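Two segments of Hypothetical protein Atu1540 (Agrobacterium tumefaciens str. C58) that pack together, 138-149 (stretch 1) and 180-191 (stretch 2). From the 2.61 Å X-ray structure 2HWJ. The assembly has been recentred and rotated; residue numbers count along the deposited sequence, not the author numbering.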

# COMPACT_ATOMS: atom_id res chain seq x y z
N SER A 138 3.37 -12.83 22.12
CA SER A 138 2.89 -11.98 23.23
C SER A 138 3.92 -10.96 23.57
O SER A 138 3.62 -9.80 23.89
CB SER A 138 2.67 -12.76 24.47
OG SER A 138 1.62 -13.66 24.31
N LEU A 139 5.16 -11.42 23.56
CA LEU A 139 6.26 -10.52 23.84
C LEU A 139 6.29 -9.39 22.80
O LEU A 139 6.30 -8.24 23.20
CB LEU A 139 7.60 -11.26 23.83
CG LEU A 139 8.75 -10.38 24.33
CD1 LEU A 139 8.60 -9.97 25.81
CD2 LEU A 139 10.08 -10.99 24.08
N ALA A 140 6.25 -9.74 21.50
CA ALA A 140 6.21 -8.75 20.46
C ALA A 140 4.99 -7.80 20.64
O ALA A 140 5.11 -6.60 20.47
CB ALA A 140 6.23 -9.41 19.12
N GLY A 141 3.84 -8.30 21.06
CA GLY A 141 2.67 -7.39 21.31
C GLY A 141 3.04 -6.40 22.40
O GLY A 141 2.84 -5.17 22.24
N ALA A 142 3.64 -6.89 23.47
CA ALA A 142 3.75 -6.11 24.68
C ALA A 142 4.77 -5.07 24.38
O ALA A 142 4.63 -3.93 24.84
CB ALA A 142 4.19 -6.94 25.79
N LEU A 143 5.75 -5.45 23.56
CA LEU A 143 6.84 -4.58 23.14
C LEU A 143 6.28 -3.38 22.47
O LEU A 143 6.73 -2.25 22.71
CB LEU A 143 7.66 -5.26 22.07
CG LEU A 143 9.16 -5.11 21.84
CD1 LEU A 143 9.48 -5.37 20.38
CD2 LEU A 143 9.68 -3.80 22.24
N ARG A 144 5.29 -3.61 21.60
CA ARG A 144 4.79 -2.51 20.86
C ARG A 144 4.02 -1.62 21.80
O ARG A 144 4.10 -0.40 21.71
CB ARG A 144 3.91 -2.94 19.72
CG ARG A 144 3.73 -1.80 18.73
CD ARG A 144 2.41 -1.81 18.00
NE ARG A 144 1.80 -3.12 18.07
CZ ARG A 144 0.61 -3.33 18.61
NH1 ARG A 144 -0.07 -2.27 19.04
NH2 ARG A 144 0.12 -4.58 18.69
N MSE A 145 3.30 -2.27 22.71
CA MSE A 145 2.41 -1.61 23.57
C MSE A 145 3.26 -0.74 24.44
O MSE A 145 2.77 0.24 25.04
CB MSE A 145 1.77 -2.66 24.40
CG MSE A 145 0.40 -2.37 24.78
SE MSE A 145 -0.68 -3.96 24.33
CE MSE A 145 -2.30 -2.86 23.67
N ALA A 146 4.54 -1.09 24.52
CA ALA A 146 5.43 -0.34 25.41
C ALA A 146 6.08 0.83 24.70
O ALA A 146 6.53 1.78 25.32
CB ALA A 146 6.47 -1.25 26.09
N GLY A 147 6.15 0.78 23.39
CA GLY A 147 6.65 1.92 22.66
C GLY A 147 7.90 1.48 21.98
O GLY A 147 8.65 2.28 21.55
N GLY A 148 8.14 0.20 21.86
CA GLY A 148 9.28 -0.25 21.16
C GLY A 148 9.26 -0.16 19.64
O GLY A 148 10.35 -0.09 19.06
N TYR A 149 8.10 -0.20 18.97
CA TYR A 149 8.04 0.07 17.52
C TYR A 149 6.68 0.64 17.18
O TYR A 149 5.82 0.71 18.07
CB TYR A 149 8.37 -1.13 16.61
CG TYR A 149 7.53 -2.37 16.88
CD1 TYR A 149 6.39 -2.65 16.14
CD2 TYR A 149 7.87 -3.26 17.92
CE1 TYR A 149 5.62 -3.81 16.44
CE2 TYR A 149 7.11 -4.35 18.22
CZ TYR A 149 6.01 -4.64 17.49
OH TYR A 149 5.29 -5.78 17.85
N ASP A 180 11.40 -8.96 32.51
CA ASP A 180 12.79 -9.00 32.12
C ASP A 180 12.96 -9.41 30.67
O ASP A 180 13.92 -9.00 30.02
CB ASP A 180 13.58 -9.95 32.98
CG ASP A 180 13.58 -9.56 34.40
OD1 ASP A 180 13.21 -8.41 34.70
OD2 ASP A 180 13.94 -10.40 35.23
N ALA A 181 12.08 -10.26 30.14
CA ALA A 181 12.18 -10.54 28.72
C ALA A 181 11.78 -9.29 27.93
O ALA A 181 12.32 -9.05 26.85
CB ALA A 181 11.33 -11.72 28.32
N LEU A 182 10.87 -8.49 28.48
CA LEU A 182 10.35 -7.35 27.80
C LEU A 182 11.45 -6.33 27.79
O LEU A 182 11.72 -5.69 26.78
CB LEU A 182 9.16 -6.79 28.58
CG LEU A 182 8.06 -6.07 27.83
CD1 LEU A 182 7.31 -5.12 28.74
CD2 LEU A 182 8.60 -5.36 26.59
N ALA A 183 12.12 -6.24 28.94
CA ALA A 183 13.20 -5.26 29.14
C ALA A 183 14.33 -5.52 28.14
O ALA A 183 14.89 -4.59 27.57
CB ALA A 183 13.73 -5.22 30.65
N GLU A 184 14.62 -6.79 27.91
CA GLU A 184 15.58 -7.15 26.90
C GLU A 184 15.14 -6.74 25.51
O GLU A 184 15.94 -6.16 24.77
CB GLU A 184 15.93 -8.64 26.96
CG GLU A 184 17.19 -8.81 27.76
CD GLU A 184 18.19 -9.85 27.19
OE1 GLU A 184 18.12 -10.21 25.95
OE2 GLU A 184 19.08 -10.28 28.01
N ALA A 185 13.90 -7.06 25.18
CA ALA A 185 13.34 -6.78 23.90
C ALA A 185 13.41 -5.30 23.59
O ALA A 185 13.72 -4.83 22.46
CB ALA A 185 11.87 -7.22 23.88
N MSE A 186 13.11 -4.55 24.64
CA MSE A 186 13.16 -3.10 24.58
C MSE A 186 14.61 -2.60 24.30
O MSE A 186 14.82 -1.69 23.48
CB MSE A 186 12.54 -2.56 25.84
CG MSE A 186 12.44 -1.10 25.91
SE MSE A 186 11.45 -0.36 24.40
CE MSE A 186 11.46 1.55 25.02
N LYS A 187 15.61 -3.20 24.96
CA LYS A 187 17.00 -2.89 24.61
C LYS A 187 17.27 -3.32 23.14
O LYS A 187 18.05 -2.65 22.46
CB LYS A 187 17.95 -3.53 25.59
CG LYS A 187 19.39 -3.53 25.27
CD LYS A 187 20.13 -3.54 26.66
CE LYS A 187 21.59 -3.97 26.63
NZ LYS A 187 21.75 -5.31 27.32
N LEU A 188 16.61 -4.36 22.63
CA LEU A 188 17.01 -4.79 21.34
C LEU A 188 16.33 -3.93 20.26
O LEU A 188 16.99 -3.51 19.27
CB LEU A 188 16.73 -6.28 21.15
CG LEU A 188 17.61 -7.36 21.79
CD1 LEU A 188 16.73 -8.51 22.16
CD2 LEU A 188 18.85 -7.84 20.98
N ALA A 189 15.02 -3.71 20.44
CA ALA A 189 14.22 -2.87 19.54
C ALA A 189 14.99 -1.58 19.14
O ALA A 189 15.07 -1.22 17.96
CB ALA A 189 12.98 -2.53 20.22
N LYS A 190 15.52 -0.90 20.15
CA LYS A 190 16.31 0.29 19.98
C LYS A 190 17.68 0.07 19.35
O LYS A 190 18.41 1.02 19.14
CB LYS A 190 16.58 0.95 21.36
CG LYS A 190 15.34 1.50 22.14
CD LYS A 190 14.35 2.41 21.25
CE LYS A 190 12.97 1.74 20.91
NZ LYS A 190 11.89 2.77 21.09
N SER A 191 18.12 -1.15 19.15
CA SER A 191 19.49 -1.29 18.68
C SER A 191 19.43 -1.22 17.18
O SER A 191 18.39 -1.44 16.57
CB SER A 191 20.17 -2.58 19.16
OG SER A 191 19.62 -3.71 18.45

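Both stretches continue helices that begin earlier in the chain, and the two helix axes cross at -64° with a closest approach of 9.8 Å. The first helix ends in a Schellman motif: Gly147 adopts a positive phi of 116°, and Gly148 N donates to Leu143 O at 3.0 Å. At these backbone angles a side chain on Gly147 would be jammed against the preceding carbonyl oxygen, so the turn itself calls for glycine. The backbones come near each other at Leu143 and Leu182, with CA atoms 6.5 Å apart, and again beyond the turn, where the CA atoms of Gly148 and Ala189 lie 5.8 Å apart.

The interface is mainly apolar and buries 467 Å² in total. Ala181, Ala185 and Ala189 all point toward the first stretch, and the leucines pack against their methyl groups. The end of the Leu139 side chain reaches the backbone of the second helix, placing CD1 3.7 Å from Leu182 CA, while its CD2 lies 4.2 Å from Ala185 CB. One turn later, Leu143 packs against two of the alanines, with CG 4.0 Å from Ala185 CB and CD2 4.1 Å from Ala189 CB. Leu182 returns the contact, its CD2 lying 4.0 Å from Leu143 CA.

Beyond the helix end, selenomethionine Met186 packs against Gly148, with SE 3.9 Å from Gly148 CA. A CB on Gly148 would clash with Leu143 CD2, at 2.2 Å, so the leucine occupies space left free by the glycine. Polar chemistry enters where the Lys190 side chain extends to the turn: NZ donates a weak hydrogen bond to Gly147 O at 3.3 Å, the one hydrogen bond between the stretches. Lys190 CE also lies 3.7 Å from Gly148 O, a van der Waals contact beside the hydrogen bond. Packing of apolar groups therefore dominates the association.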